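Local coordinates for protein phosphatidylinositol-specific phospholipase C (Listeria monocytogenes, PDB 2PLC) that belongs to the bacterial phosphatidylinositol-specific phospholipase C family, enzymes whose characteristic X domain adopts a fold of the TIM-barrel kind, at residues Val191-Lys194 against Phe195-Val199; Leu122-Ile125 against Tyr126-Tyr129; Ile265-Ile268 against Ile269-Asn272; Thr201-Gln204 against Ala205-Asp209. All coordinates share one frame; numbering follows the deposited sequence.

Interaction 1: Val191-Lys194 against Phe195-Val199; sequences VKTK and FKEIV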
ATOM      1  N   VAL A 191      19.990 -10.212   3.800  1.00 21.20           N
ATOM      2  CA  VAL A 191      19.894  -8.768   3.651  1.00 18.45           C
ATOM      3  C   VAL A 191      20.508  -8.299   2.325  1.00 23.09           C
ATOM      4  O   VAL A 191      19.918  -7.477   1.633  1.00 22.82           O
ATOM      5  CB  VAL A 191      20.554  -8.057   4.852  1.00 18.93           C
ATOM      6  CG1 VAL A 191      20.622  -6.556   4.626  1.00 18.04           C
ATOM      7  CG2 VAL A 191      19.767  -8.366   6.117  1.00 16.39           C
ATOM      8  N   LYS A 192      21.661  -8.863   1.957  1.00 19.62           N
ATOM      9  CA  LYS A 192      22.357  -8.516   0.712  1.00 19.92           C
ATOM     10  C   LYS A 192      21.493  -8.813  -0.516  1.00 17.02           C
ATOM     11  O   LYS A 192      21.314  -7.957  -1.379  1.00 21.88           O
ATOM     12  CB  LYS A 192      23.697  -9.268   0.611  1.00 23.32           C
ATOM     13  CG  LYS A 192      24.959  -8.395   0.797  1.00 43.22           C
ATOM     14  CD  LYS A 192      25.424  -7.708  -0.516  1.00 59.30           C
ATOM     15  CE  LYS A 192      26.630  -6.744  -0.312  1.00 59.26           C
ATOM     16  NZ  LYS A 192      26.978  -5.894  -1.507  1.00 38.07           N
ATOM     17  N   THR A 193      20.922 -10.011  -0.567  1.00 14.87           N
ATOM     18  CA  THR A 193      20.074 -10.401  -1.688  1.00 21.44           C
ATOM     19  C   THR A 193      18.808  -9.551  -1.757  1.00 19.12           C
ATOM     20  O   THR A 193      18.442  -9.067  -2.825  1.00 27.31           O
ATOM     21  CB  THR A 193      19.686 -11.892  -1.601  1.00 19.26           C
ATOM     22  OG1 THR A 193      20.873 -12.692  -1.679  1.00 31.28           O
ATOM     23  CG2 THR A 193      18.744 -12.278  -2.735  1.00 14.82           C
ATOM     24  N   LYS A 194      18.151  -9.370  -0.616  1.00 20.78           N
ATOM     25  CA  LYS A 194      16.926  -8.579  -0.551  1.00 20.34           C
ATOM     26  C   LYS A 194      17.175  -7.144  -1.020  1.00 21.83           C
ATOM     27  O   LYS A 194      16.342  -6.554  -1.716  1.00 23.20           O
ATOM     28  CB  LYS A 194      16.370  -8.582   0.874  1.00 15.35           C
ATOM     29  CG  LYS A 194      15.064  -7.819   1.057  1.00 16.04           C
ATOM     30  CD  LYS A 194      13.895  -8.452   0.299  1.00 16.31           C
ATOM     31  CE  LYS A 194      12.595  -7.688   0.582  1.00 14.94           C
ATOM     32  NZ  LYS A 194      11.398  -8.268  -0.095  1.00 10.14           N
ATOM     33  N   PHE A 195      18.330  -6.592  -0.656  1.00 17.35           N
ATOM     34  CA  PHE A 195      18.659  -5.232  -1.054  1.00 12.57           C
ATOM     35  C   PHE A 195      18.827  -5.158  -2.577  1.00 18.25           C
ATOM     36  O   PHE A 195      18.355  -4.212  -3.213  1.00 19.13           O
ATOM     37  CB  PHE A 195      19.927  -4.747  -0.344  1.00 15.40           C
ATOM     38  CG  PHE A 195      20.224  -3.298  -0.577  1.00 12.50           C
ATOM     39  CD1 PHE A 195      19.275  -2.327  -0.280  1.00 13.64           C
ATOM     40  CD2 PHE A 195      21.437  -2.900  -1.125  1.00 19.08           C
ATOM     41  CE1 PHE A 195      19.529  -0.978  -0.528  1.00 15.81           C
ATOM     42  CE2 PHE A 195      21.697  -1.548  -1.378  1.00 17.32           C
ATOM     43  CZ  PHE A 195      20.738  -0.587  -1.078  1.00 13.30           C
ATOM     44  N   LYS A 196      19.479  -6.167  -3.155  1.00 16.07           N
ATOM     45  CA  LYS A 196      19.688  -6.218  -4.597  1.00 18.55           C
ATOM     46  C   LYS A 196      18.351  -6.202  -5.332  1.00 20.63           C
ATOM     47  O   LYS A 196      18.162  -5.419  -6.265  1.00 22.16           O
ATOM     48  CB  LYS A 196      20.507  -7.459  -4.979  1.00 16.16           C
ATOM     49  CG  LYS A 196      22.016  -7.199  -5.053  1.00 29.88           C
ATOM     50  CD  LYS A 196      22.852  -8.484  -5.062  1.00 38.44           C
ATOM     51  CE  LYS A 196      22.465  -9.441  -6.193  1.00 55.02           C
ATOM     52  NZ  LYS A 196      22.789  -8.927  -7.562  1.00 66.62           N
ATOM     53  N   GLU A 197      17.410  -7.023  -4.864  1.00 18.04           N
ATOM     54  CA  GLU A 197      16.080  -7.109  -5.463  1.00 14.12           C
ATOM     55  C   GLU A 197      15.321  -5.797  -5.344  1.00 16.45           C
ATOM     56  O   GLU A 197      14.546  -5.434  -6.231  1.00 14.34           O
ATOM     57  CB  GLU A 197      15.279  -8.232  -4.811  1.00 14.41           C
ATOM     58  CG  GLU A 197      15.895  -9.599  -5.017  1.00 18.02           C
ATOM     59  CD  GLU A 197      15.183 -10.676  -4.238  1.00 28.41           C
ATOM     60  OE1 GLU A 197      14.835 -10.432  -3.064  1.00 29.02           O
ATOM     61  OE2 GLU A 197      14.979 -11.774  -4.795  1.00 36.34           O
ATOM     62  N   ILE A 198      15.527  -5.092  -4.237  1.00 16.91           N
ATOM     63  CA  ILE A 198      14.864  -3.808  -4.035  1.00 13.38           C
ATOM     64  C   ILE A 198      15.441  -2.801  -5.031  1.00 17.33           C
ATOM     65  O   ILE A 198      14.698  -2.188  -5.791  1.00 16.78           O
ATOM     66  CB  ILE A 198      15.031  -3.300  -2.573  1.00 13.09           C
ATOM     67  CG1 ILE A 198      14.251  -4.206  -1.616  1.00 11.50           C
ATOM     68  CG2 ILE A 198      14.522  -1.865  -2.445  1.00 10.86           C
ATOM     69  CD1 ILE A 198      14.526  -3.936  -0.147  1.00 12.81           C
ATOM     70  N   VAL A 199      16.769  -2.694  -5.070  1.00 14.90           N
ATOM     71  CA  VAL A 199      17.467  -1.780  -5.977  1.00 16.87           C
ATOM     72  C   VAL A 199      17.141  -2.045  -7.452  1.00 16.32           C
ATOM     73  O   VAL A 199      16.865  -1.113  -8.214  1.00 18.99           O
ATOM     74  CB  VAL A 199      19.002  -1.851  -5.759  1.00 15.72           C
ATOM     75  CG1 VAL A 199      19.735  -1.094  -6.841  1.00 14.50           C
ATOM     76  CG2 VAL A 199      19.361  -1.255  -4.409  1.00 14.18           C
TER

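Interaction 2: Leu122-Ile125 against Tyr126-Tyr129; sequences LINI and YKDY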
ATOM      1  N   LEU A 122     -20.342  -2.752   2.465  1.00 34.50           N
ATOM      2  CA  LEU A 122     -19.454  -1.791   3.117  1.00 34.31           C
ATOM      3  C   LEU A 122     -18.792  -0.843   2.131  1.00 30.96           C
ATOM      4  O   LEU A 122     -18.694   0.355   2.382  1.00 34.19           O
ATOM      5  CB  LEU A 122     -18.367  -2.519   3.899  1.00 33.67           C
ATOM      6  CG  LEU A 122     -18.384  -2.335   5.411  1.00 34.21           C
ATOM      7  CD1 LEU A 122     -17.112  -2.935   5.973  1.00 34.59           C
ATOM      8  CD2 LEU A 122     -18.481  -0.858   5.771  1.00 32.20           C
ATOM      9  N   ILE A 123     -18.280  -1.401   1.041  1.00 30.20           N
ATOM     10  CA  ILE A 123     -17.622  -0.609   0.013  1.00 30.52           C
ATOM     11  C   ILE A 123     -18.635   0.338  -0.632  1.00 31.42           C
ATOM     12  O   ILE A 123     -18.369   1.529  -0.786  1.00 30.12           O
ATOM     13  CB  ILE A 123     -16.984  -1.517  -1.074  1.00 32.66           C
ATOM     14  CG1 ILE A 123     -15.890  -2.400  -0.460  1.00 29.78           C
ATOM     15  CG2 ILE A 123     -16.420  -0.674  -2.208  1.00 28.54           C
ATOM     16  CD1 ILE A 123     -14.777  -1.632   0.241  1.00 28.87           C
ATOM     17  N   ASN A 124     -19.814  -0.192  -0.947  1.00 30.85           N
ATOM     18  CA  ASN A 124     -20.886   0.579  -1.574  1.00 33.27           C
ATOM     19  C   ASN A 124     -21.313   1.800  -0.758  1.00 32.17           C
ATOM     20  O   ASN A 124     -21.794   2.790  -1.310  1.00 36.99           O
ATOM     21  CB  ASN A 124     -22.090  -0.323  -1.840  1.00 36.29           C
ATOM     22  CG  ASN A 124     -23.115   0.330  -2.734  1.00 39.95           C
ATOM     23  OD1 ASN A 124     -22.782   0.887  -3.784  1.00 43.87           O
ATOM     24  ND2 ASN A 124     -24.375   0.273  -2.322  1.00 43.83           N
ATOM     25  N   ILE A 125     -21.145   1.720   0.556  1.00 31.96           N
ATOM     26  CA  ILE A 125     -21.489   2.820   1.452  1.00 30.11           C
ATOM     27  C   ILE A 125     -20.541   4.000   1.233  1.00 29.68           C
ATOM     28  O   ILE A 125     -20.924   5.161   1.383  1.00 26.24           O
ATOM     29  CB  ILE A 125     -21.408   2.359   2.936  1.00 33.52           C
ATOM     30  CG1 ILE A 125     -22.476   1.306   3.204  1.00 38.64           C
ATOM     31  CG2 ILE A 125     -21.572   3.519   3.886  1.00 32.21           C
ATOM     32  CD1 ILE A 125     -23.842   1.683   2.664  1.00 38.85           C
ATOM     33  N   TYR A 126     -19.306   3.686   0.856  1.00 28.87           N
ATOM     34  CA  TYR A 126     -18.279   4.696   0.632  1.00 28.00           C
ATOM     35  C   TYR A 126     -17.875   4.817  -0.832  1.00 27.24           C
ATOM     36  O   TYR A 126     -16.782   5.293  -1.132  1.00 30.23           O
ATOM     37  CB  TYR A 126     -17.043   4.358   1.469  1.00 25.47           C
ATOM     38  CG  TYR A 126     -17.288   4.380   2.959  1.00 26.29           C
ATOM     39  CD1 TYR A 126     -17.339   5.588   3.653  1.00 27.64           C
ATOM     40  CD2 TYR A 126     -17.453   3.197   3.677  1.00 24.30           C
ATOM     41  CE1 TYR A 126     -17.543   5.620   5.025  1.00 23.41           C
ATOM     42  CE2 TYR A 126     -17.659   3.219   5.053  1.00 22.91           C
ATOM     43  CZ  TYR A 126     -17.699   4.434   5.716  1.00 16.21           C
ATOM     44  OH  TYR A 126     -17.871   4.475   7.077  1.00 26.17           O
ATOM     45  N   LYS A 127     -18.773   4.439  -1.739  1.00 25.70           N
ATOM     46  CA  LYS A 127     -18.489   4.482  -3.173  1.00 29.18           C
ATOM     47  C   LYS A 127     -18.008   5.829  -3.727  1.00 28.45           C
ATOM     48  O   LYS A 127     -17.259   5.864  -4.706  1.00 34.01           O
ATOM     49  CB  LYS A 127     -19.680   3.959  -3.979  1.00 28.47           C
ATOM     50  CG  LYS A 127     -20.947   4.772  -3.847  1.00 36.18           C
ATOM     51  CD  LYS A 127     -22.074   4.116  -4.630  1.00 46.91           C
ATOM     52  CE  LYS A 127     -23.307   4.998  -4.653  1.00 54.25           C
ATOM     53  NZ  LYS A 127     -23.035   6.311  -5.309  1.00 62.18           N
ATOM     54  N   ASP A 128     -18.400   6.930  -3.093  1.00 31.19           N
ATOM     55  CA  ASP A 128     -17.969   8.249  -3.552  1.00 33.45           C
ATOM     56  C   ASP A 128     -16.483   8.487  -3.293  1.00 31.32           C
ATOM     57  O   ASP A 128     -15.909   9.455  -3.797  1.00 36.35           O
ATOM     58  CB  ASP A 128     -18.799   9.358  -2.896  1.00 46.45           C
ATOM     59  CG  ASP A 128     -20.226   9.412  -3.418  1.00 54.60           C
ATOM     60  OD1 ASP A 128     -20.450   9.095  -4.608  1.00 60.33           O
ATOM     61  OD2 ASP A 128     -21.126   9.782  -2.637  1.00 63.67           O
ATOM     62  N   TYR A 129     -15.869   7.607  -2.502  1.00 27.36           N
ATOM     63  CA  TYR A 129     -14.449   7.719  -2.176  1.00 20.92           C
ATOM     64  C   TYR A 129     -13.609   6.679  -2.906  1.00 25.67           C
ATOM     65  O   TYR A 129     -12.414   6.540  -2.642  1.00 26.50           O
ATOM     66  CB  TYR A 129     -14.225   7.608  -0.667  1.00 23.13           C
ATOM     67  CG  TYR A 129     -14.763   8.782   0.117  1.00 22.85           C
ATOM     68  CD1 TYR A 129     -13.995   9.930   0.297  1.00 23.68           C
ATOM     69  CD2 TYR A 129     -16.041   8.744   0.679  1.00 27.91           C
ATOM     70  CE1 TYR A 129     -14.483  11.018   1.019  1.00 24.20           C
ATOM     71  CE2 TYR A 129     -16.541   9.827   1.403  1.00 27.08           C
ATOM     72  CZ  TYR A 129     -15.753  10.959   1.570  1.00 26.85           C
ATOM     73  OH  TYR A 129     -16.228  12.020   2.309  1.00 35.01           O
TER
HETATM   74  O   HOH W   1     -20.352   7.471  -0.505  1.00 44.76           O

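Interaction 3: Ile265-Ile268 against Ile269-Asn272; sequences IKNI and IKNN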
ATOM      1  N   ILE A 265      10.265   8.411   5.179  1.00 19.57           N
ATOM      2  CA  ILE A 265       9.047   8.696   4.430  1.00 17.71           C
ATOM      3  C   ILE A 265       9.169  10.030   3.687  1.00 22.75           C
ATOM      4  O   ILE A 265       8.812  10.127   2.511  1.00 25.75           O
ATOM      5  CB  ILE A 265       7.814   8.708   5.363  1.00 18.50           C
ATOM      6  CG1 ILE A 265       7.645   7.332   6.016  1.00  9.06           C
ATOM      7  CG2 ILE A 265       6.556   9.081   4.582  1.00 10.79           C
ATOM      8  CD1 ILE A 265       6.656   7.305   7.174  1.00 16.18           C
ATOM      9  N   LYS A 266       9.708  11.041   4.365  1.00 23.64           N
ATOM     10  CA  LYS A 266       9.884  12.361   3.764  1.00 29.93           C
ATOM     11  C   LYS A 266      10.841  12.334   2.578  1.00 25.55           C
ATOM     12  O   LYS A 266      10.582  12.950   1.548  1.00 33.45           O
ATOM     13  CB  LYS A 266      10.404  13.370   4.795  1.00 35.67           C
ATOM     14  CG  LYS A 266       9.351  13.940   5.730  1.00 44.91           C
ATOM     15  CD  LYS A 266       9.943  15.053   6.585  1.00 53.12           C
ATOM     16  CE  LYS A 266       8.910  15.669   7.515  1.00 59.45           C
ATOM     17  NZ  LYS A 266       9.495  16.765   8.343  1.00 66.40           N
ATOM     18  N   ASN A 267      11.955  11.628   2.735  1.00 23.61           N
ATOM     19  CA  ASN A 267      12.948  11.540   1.674  1.00 24.42           C
ATOM     20  C   ASN A 267      12.450  10.818   0.435  1.00 22.92           C
ATOM     21  O   ASN A 267      12.883  11.121  -0.676  1.00 22.19           O
ATOM     22  CB  ASN A 267      14.243  10.921   2.202  1.00 28.98           C
ATOM     23  CG  ASN A 267      15.022  11.883   3.074  1.00 28.21           C
ATOM     24  OD1 ASN A 267      14.796  13.089   3.028  1.00 29.56           O
ATOM     25  ND2 ASN A 267      15.946  11.359   3.866  1.00 28.11           N
ATOM     26  N   ILE A 268      11.538   9.867   0.618  1.00 19.54           N
ATOM     27  CA  ILE A 268      10.976   9.145  -0.518  1.00 19.62           C
ATOM     28  C   ILE A 268      10.032  10.100  -1.254  1.00 21.18           C
ATOM     29  O   ILE A 268       9.996  10.125  -2.485  1.00 28.39           O
ATOM     30  CB  ILE A 268      10.223   7.870  -0.073  1.00 17.43           C
ATOM     31  CG1 ILE A 268      11.213   6.868   0.517  1.00 13.73           C
ATOM     32  CG2 ILE A 268       9.489   7.243  -1.252  1.00 17.66           C
ATOM     33  CD1 ILE A 268      10.569   5.599   1.026  1.00 17.21           C
ATOM     34  N   ILE A 269       9.302  10.909  -0.488  1.00 21.15           N
ATOM     35  CA  ILE A 269       8.381  11.896  -1.055  1.00 23.56           C
ATOM     36  C   ILE A 269       9.172  12.945  -1.849  1.00 26.44           C
ATOM     37  O   ILE A 269       8.776  13.325  -2.956  1.00 21.98           O
ATOM     38  CB  ILE A 269       7.568  12.615   0.052  1.00 18.91           C
ATOM     39  CG1 ILE A 269       6.590  11.643   0.712  1.00 19.70           C
ATOM     40  CG2 ILE A 269       6.818  13.817  -0.523  1.00 20.45           C
ATOM     41  CD1 ILE A 269       5.906  12.212   1.946  1.00 20.12           C
ATOM     42  N   LYS A 270      10.297  13.391  -1.284  1.00 25.38           N
ATOM     43  CA  LYS A 270      11.146  14.393  -1.922  1.00 29.87           C
ATOM     44  C   LYS A 270      11.695  13.956  -3.279  1.00 32.03           C
ATOM     45  O   LYS A 270      12.140  14.794  -4.066  1.00 37.61           O
ATOM     46  CB  LYS A 270      12.297  14.807  -1.005  1.00 30.35           C
ATOM     47  CG  LYS A 270      11.885  15.700   0.148  1.00 41.81           C
ATOM     48  CD  LYS A 270      13.116  16.270   0.842  1.00 53.38           C
ATOM     49  CE  LYS A 270      12.743  17.258   1.939  1.00 62.57           C
ATOM     50  NZ  LYS A 270      13.936  17.978   2.478  1.00 66.41           N
ATOM     51  N   ASN A 271      11.663  12.653  -3.557  1.00 28.77           N
ATOM     52  CA  ASN A 271      12.144  12.151  -4.841  1.00 29.00           C
ATOM     53  C   ASN A 271      11.287  12.647  -6.005  1.00 25.98           C
ATOM     54  O   ASN A 271      11.772  12.738  -7.126  1.00 31.72           O
ATOM     55  CB  ASN A 271      12.202  10.620  -4.856  1.00 22.86           C
ATOM     56  CG  ASN A 271      12.757  10.075  -6.160  1.00 19.94           C
ATOM     57  OD1 ASN A 271      12.021   9.541  -6.981  1.00 20.82           O
ATOM     58  ND2 ASN A 271      14.063  10.223  -6.362  1.00 25.47           N
ATOM     59  N   ASN A 272      10.018  12.954  -5.747  1.00 33.95           N
ATOM     60  CA  ASN A 272       9.120  13.450  -6.792  1.00 31.19           C
ATOM     61  C   ASN A 272       9.434  14.915  -7.089  1.00 35.72           C
ATOM     62  O   ASN A 272       9.880  15.645  -6.202  1.00 31.28           O
ATOM     63  CB  ASN A 272       7.663  13.333  -6.348  1.00 26.79           C
ATOM     64  CG  ASN A 272       7.296  11.936  -5.913  1.00 28.41           C
ATOM     65  OD1 ASN A 272       7.142  11.038  -6.738  1.00 21.00           O
ATOM     66  ND2 ASN A 272       7.143  11.745  -4.607  1.00 28.38           N
TER

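Interaction 4: Thr201-Gln204 against Ala205-Asp209; sequences TAYQ and ASKAD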
ATOM      1  N   THR A 201      14.475  -3.519  -8.731  1.00 17.82           N
ATOM      2  CA  THR A 201      13.072  -3.199  -8.985  1.00 15.36           C
ATOM      3  C   THR A 201      12.831  -1.697  -9.047  1.00 18.56           C
ATOM      4  O   THR A 201      11.999  -1.229  -9.820  1.00 25.32           O
ATOM      5  CB  THR A 201      12.170  -3.840  -7.919  1.00 15.97           C
ATOM      6  OG1 THR A 201      12.432  -5.246  -7.890  1.00 13.16           O
ATOM      7  CG2 THR A 201      10.693  -3.618  -8.243  1.00 10.18           C
ATOM      8  N   ALA A 202      13.578  -0.945  -8.245  1.00 11.72           N
ATOM      9  CA  ALA A 202      13.463   0.507  -8.229  1.00 15.37           C
ATOM     10  C   ALA A 202      14.043   1.044  -9.532  1.00 22.22           C
ATOM     11  O   ALA A 202      13.533   2.006 -10.102  1.00 18.67           O
ATOM     12  CB  ALA A 202      14.225   1.076  -7.058  1.00 15.72           C
ATOM     13  N   TYR A 203      15.122   0.409  -9.984  1.00 26.52           N
ATOM     14  CA  TYR A 203      15.785   0.794 -11.218  1.00 27.90           C
ATOM     15  C   TYR A 203      14.840   0.606 -12.409  1.00 29.15           C
ATOM     16  O   TYR A 203      14.665   1.515 -13.219  1.00 26.39           O
ATOM     17  CB  TYR A 203      17.070  -0.022 -11.396  1.00 32.49           C
ATOM     18  CG  TYR A 203      17.669   0.037 -12.786  1.00 40.85           C
ATOM     19  CD1 TYR A 203      18.250   1.213 -13.278  1.00 39.62           C
ATOM     20  CD2 TYR A 203      17.639  -1.082 -13.619  1.00 41.00           C
ATOM     21  CE1 TYR A 203      18.780   1.268 -14.570  1.00 46.58           C
ATOM     22  CE2 TYR A 203      18.164  -1.040 -14.905  1.00 52.00           C
ATOM     23  CZ  TYR A 203      18.730   0.135 -15.377  1.00 52.39           C
ATOM     24  OH  TYR A 203      19.217   0.164 -16.664  1.00 53.80           O
ATOM     25  N   GLN A 204      14.212  -0.563 -12.492  1.00 24.97           N
ATOM     26  CA  GLN A 204      13.279  -0.860 -13.575  1.00 27.10           C
ATOM     27  C   GLN A 204      12.054   0.053 -13.548  1.00 28.68           C
ATOM     28  O   GLN A 204      11.547   0.459 -14.597  1.00 30.35           O
ATOM     29  CB  GLN A 204      12.838  -2.323 -13.514  1.00 31.49           C
ATOM     30  CG  GLN A 204      13.983  -3.300 -13.675  1.00 40.09           C
ATOM     31  CD  GLN A 204      13.618  -4.494 -14.536  1.00 48.41           C
ATOM     32  OE1 GLN A 204      13.836  -4.488 -15.754  1.00 44.54           O
ATOM     33  NE2 GLN A 204      13.066  -5.532 -13.910  1.00 43.55           N
ATOM     34  N   ALA A 205      11.599   0.391 -12.345  1.00 18.97           N
ATOM     35  CA  ALA A 205      10.443   1.261 -12.178  1.00 17.14           C
ATOM     36  C   ALA A 205      10.701   2.645 -12.760  1.00 23.36           C
ATOM     37  O   ALA A 205       9.808   3.249 -13.363  1.00 21.88           O
ATOM     38  CB  ALA A 205      10.087   1.377 -10.703  1.00 22.74           C
ATOM     39  N   SER A 206      11.918   3.146 -12.565  1.00 18.41           N
ATOM     40  CA  SER A 206      12.294   4.465 -13.058  1.00 28.02           C
ATOM     41  C   SER A 206      12.268   4.551 -14.582  1.00 29.51           C
ATOM     42  O   SER A 206      12.050   5.630 -15.134  1.00 34.62           O
ATOM     43  CB  SER A 206      13.684   4.843 -12.553  1.00 23.19           C
ATOM     44  OG  SER A 206      14.668   4.034 -13.165  1.00 27.54           O
ATOM     45  N   LYS A 207      12.491   3.417 -15.247  1.00 29.79           N
ATOM     46  CA  LYS A 207      12.502   3.357 -16.708  1.00 36.43           C
ATOM     47  C   LYS A 207      11.113   3.172 -17.322  1.00 41.58           C
ATOM     48  O   LYS A 207      10.866   3.611 -18.446  1.00 44.86           O
ATOM     49  CB  LYS A 207      13.455   2.263 -17.193  1.00 32.41           C
ATOM     50  CG  LYS A 207      14.883   2.462 -16.709  1.00 35.05           C
ATOM     51  CD  LYS A 207      15.910   2.204 -17.799  1.00 43.19           C
ATOM     52  CE  LYS A 207      16.417   0.772 -17.798  1.00 47.47           C
ATOM     53  NZ  LYS A 207      15.359  -0.240 -18.065  1.00 59.99           N
ATOM     54  N   ALA A 208      10.212   2.522 -16.591  1.00 47.20           N
ATOM     55  CA  ALA A 208       8.847   2.306 -17.072  1.00 50.66           C
ATOM     56  C   ALA A 208       7.942   3.432 -16.577  1.00 52.97           C
ATOM     57  O   ALA A 208       8.272   4.116 -15.604  1.00 56.99           O
ATOM     58  CB  ALA A 208       8.323   0.957 -16.594  1.00 46.43           C
ATOM     59  N   ASP A 209       6.813   3.631 -17.252  1.00 52.16           N
ATOM     60  CA  ASP A 209       5.859   4.679 -16.876  1.00 56.79           C
ATOM     61  C   ASP A 209       4.407   4.263 -17.096  1.00 49.71           C
ATOM     62  O   ASP A 209       3.483   5.045 -16.864  1.00 50.52           O
ATOM     63  CB  ASP A 209       6.141   5.974 -17.648  1.00 70.48           C
ATOM     64  CG  ASP A 209       7.356   6.717 -17.118  1.00 84.38           C
ATOM     65  OD1 ASP A 209       7.238   7.373 -16.057  1.00 89.01           O
ATOM     66  OD2 ASP A 209       8.430   6.641 -17.757  1.00 91.79           O
TER

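Interaction 1: Val191-Lys194 against Phe195-Val199
Val191 O to Lys194 O accept in turn from the backbone N atoms of Phe195 to Ile198, four successive alpha-helical hydrogen bonds, the straightest being Glu197 N to Thr193 O at 3.1 Å with an N-H...O angle of 163°. Lys194 carries much of the side-chain contact. With CG anti to the backbone N (chi1 -178°), it brings CG to 4.1 Å from Ile198 CD1, one turn further on. The chain then bends at chi2, and its CD passes 4.0 Å from Glu197 OE1, the two side chains crossing at about a right angle. NZ remains 5.0 Å from Glu197 OE1, and the ammonium is held instead by Asp185 O and His216 O. These partners tie the beginning of helix 191-207, the crossover helix of a beta-alpha-beta unit in this TIM-barrel-like fold, to the chain just after strand 180-183 and to strand 212-216. Thr193 presents CG2 to Glu197 CD at 4.2 Å, while its OG1 pairs with Ser190 OG. Phe195 rests its CB on Val191 O at 3.4 Å. Its ring has Val199 CG2 over one face, 3.7 Å above the plane and offset toward the rim, and makes a cation-pi contact with Lys236 of helix 226-246.

Interaction 2: Leu122-Ile125 against Tyr126-Tyr129
Tyr126 folds back on Leu122, Ile123 and Ile125 at the C-terminal end of helix 114-125, where the chain passes into a 3-10 segment at 127-129; this helix end lies in the X domain, a family of the TIM-barrel clan. Its backbone N reaches Ile123 O at 2.9 Å, an i to i+3 bond. From there the side chain can be followed outward. CB lies 3.9 Å from Ile123 O. A chi1 of -63° sets the ring beside its own backbone N, and this brings CD2 to Leu122 O at 3.4 Å, an approach at the ring edge, near its plane. CE2 then touches Leu122 CD2 at 4.2 Å. Ile125 comes over a face: its CG2 sits 4.2 Å from the centroid of the Tyr126 ring and 15° off the normal, a CH-pi contact. Beyond the two segments, the tyrosine side chain packs on Leu86 and Thr90, joining this helix end to helix 82-95. Lys127 runs alongside Asn124, the two pointing the same way, with Lys127 CD 3.4 Å from Asn124 OD1. A water spans the turn, donating to Ile125 O at 3.0 Å and accepting from Asp128 N at 3.3 Å.

Interaction 3: Ile265-Ile268 against Ile269-Asn272
Lys270 N donates to Lys266 O at 2.9 Å, and directly beside this bond Ile269 O is gripped twice by Asn272, by its side-chain ND2 at 2.8 Å and by its backbone N at 3.1 Å, the two donors arriving from the same face of the carbonyl plane. Ile269 N bonds Ile265 O at 3.1 Å with an N-H...O angle of 155°, the same as at Lys270 N and as in a regular alpha-helix. The next bond has a different geometry: Asn271 N reaches Ile268 O, an i to i+3 pair at 3.2 Å, with the donor 67° above the carbonyl plane. Here the chain turns through a type I beta turn from Ile269 to Asn272. Outward from Ile269 O, Asn271 OD1 bonds Ser20 OG, its ND2 bonds Thr245 OG1 and Val249 O, and Asn272 OD1 takes the N-H of Ser20. Apolar packing lies on the helical side. Ile269 places CG1 beside its own backbone N (chi1 -68°), which sets that methylene 3.2 Å from Ile265 O and lets CD1 meet Ile265 CG2 at 4.1 Å. Around this pair, Pro22 of strand 20-24 touches Ile265, Ile268 and Ile269, while Leu255 and Met257 of strand 253-257 receive Ile268, so the helix end is seated on two neighbouring strands of the parallel sheet. Asn271 and Asn272 are buried, and their amide groups replace solvent with backbone and hydroxyl partners, consistent with side-chain amides whose orientation is fixed by their bonds, which tie the turn to Ser20, Thr245 and Val249.

Interaction 4: Thr201-Gln204 against Ala205-Asp209
Tyr203 and Lys207, one turn apart, slant across each other on the outside of the helix. A chi1 near 180° (166°) swings the tyrosine ring away from the backbone N and along the helix toward Lys207, and the lysine, bent at chi2, chi3 and chi4, curls back so that CE lies 3.1 Å from Tyr203 OH and 3.4 Å from Tyr203 CZ. It is thus the aliphatic CE that makes the close approach, whereas Lys207 NZ stands 4.1 Å from Tyr203 OH. Ser206 turns toward the backbone instead: its OG, lodged between the backbone N and the carbonyl carbon (chi1 69°), donates to Tyr203 O at 2.5 Å, a value short enough to be read with some caution. Tyr203, Ser206 and Lys207 belong to the last turns of helix 191-207, the crossover helix of the beta-alpha-beta unit formed with strands 180-183 and 212-216. Facing the sheet, the small Ala205 sets CB 3.4 Å from Thr201 O, and both residues pack on Phe213 of strand 212-216; Thr201 OG1 bonds Glu197 O one turn back. At the terminus Gln204 O accepts from Ala208 N at 3.2 Å and, weakly, from Lys207 N.

In the fold
Interactions 1 and 4 are successive parts of helix 191-207, their centres 15 Å apart, and both set that helix against strand 212-216. Interaction 3 belongs to helix 262-269, which follows strand 253-257, the neighbour of 212-216 in the parallel sheet. Its nearest atoms come within about 7 Å of interaction 4 and about 9 Å of interaction 1 without touching either. Helix 226-246 is touched by side chains of both interaction 1 and interaction 3. Interaction 2 stands apart: its centre is 38 Å from that of interaction 1, on the opposite side of the chain's centre, and it packs against helix 82-95 and strands 164-166 and 169-174 of the mixed sheet.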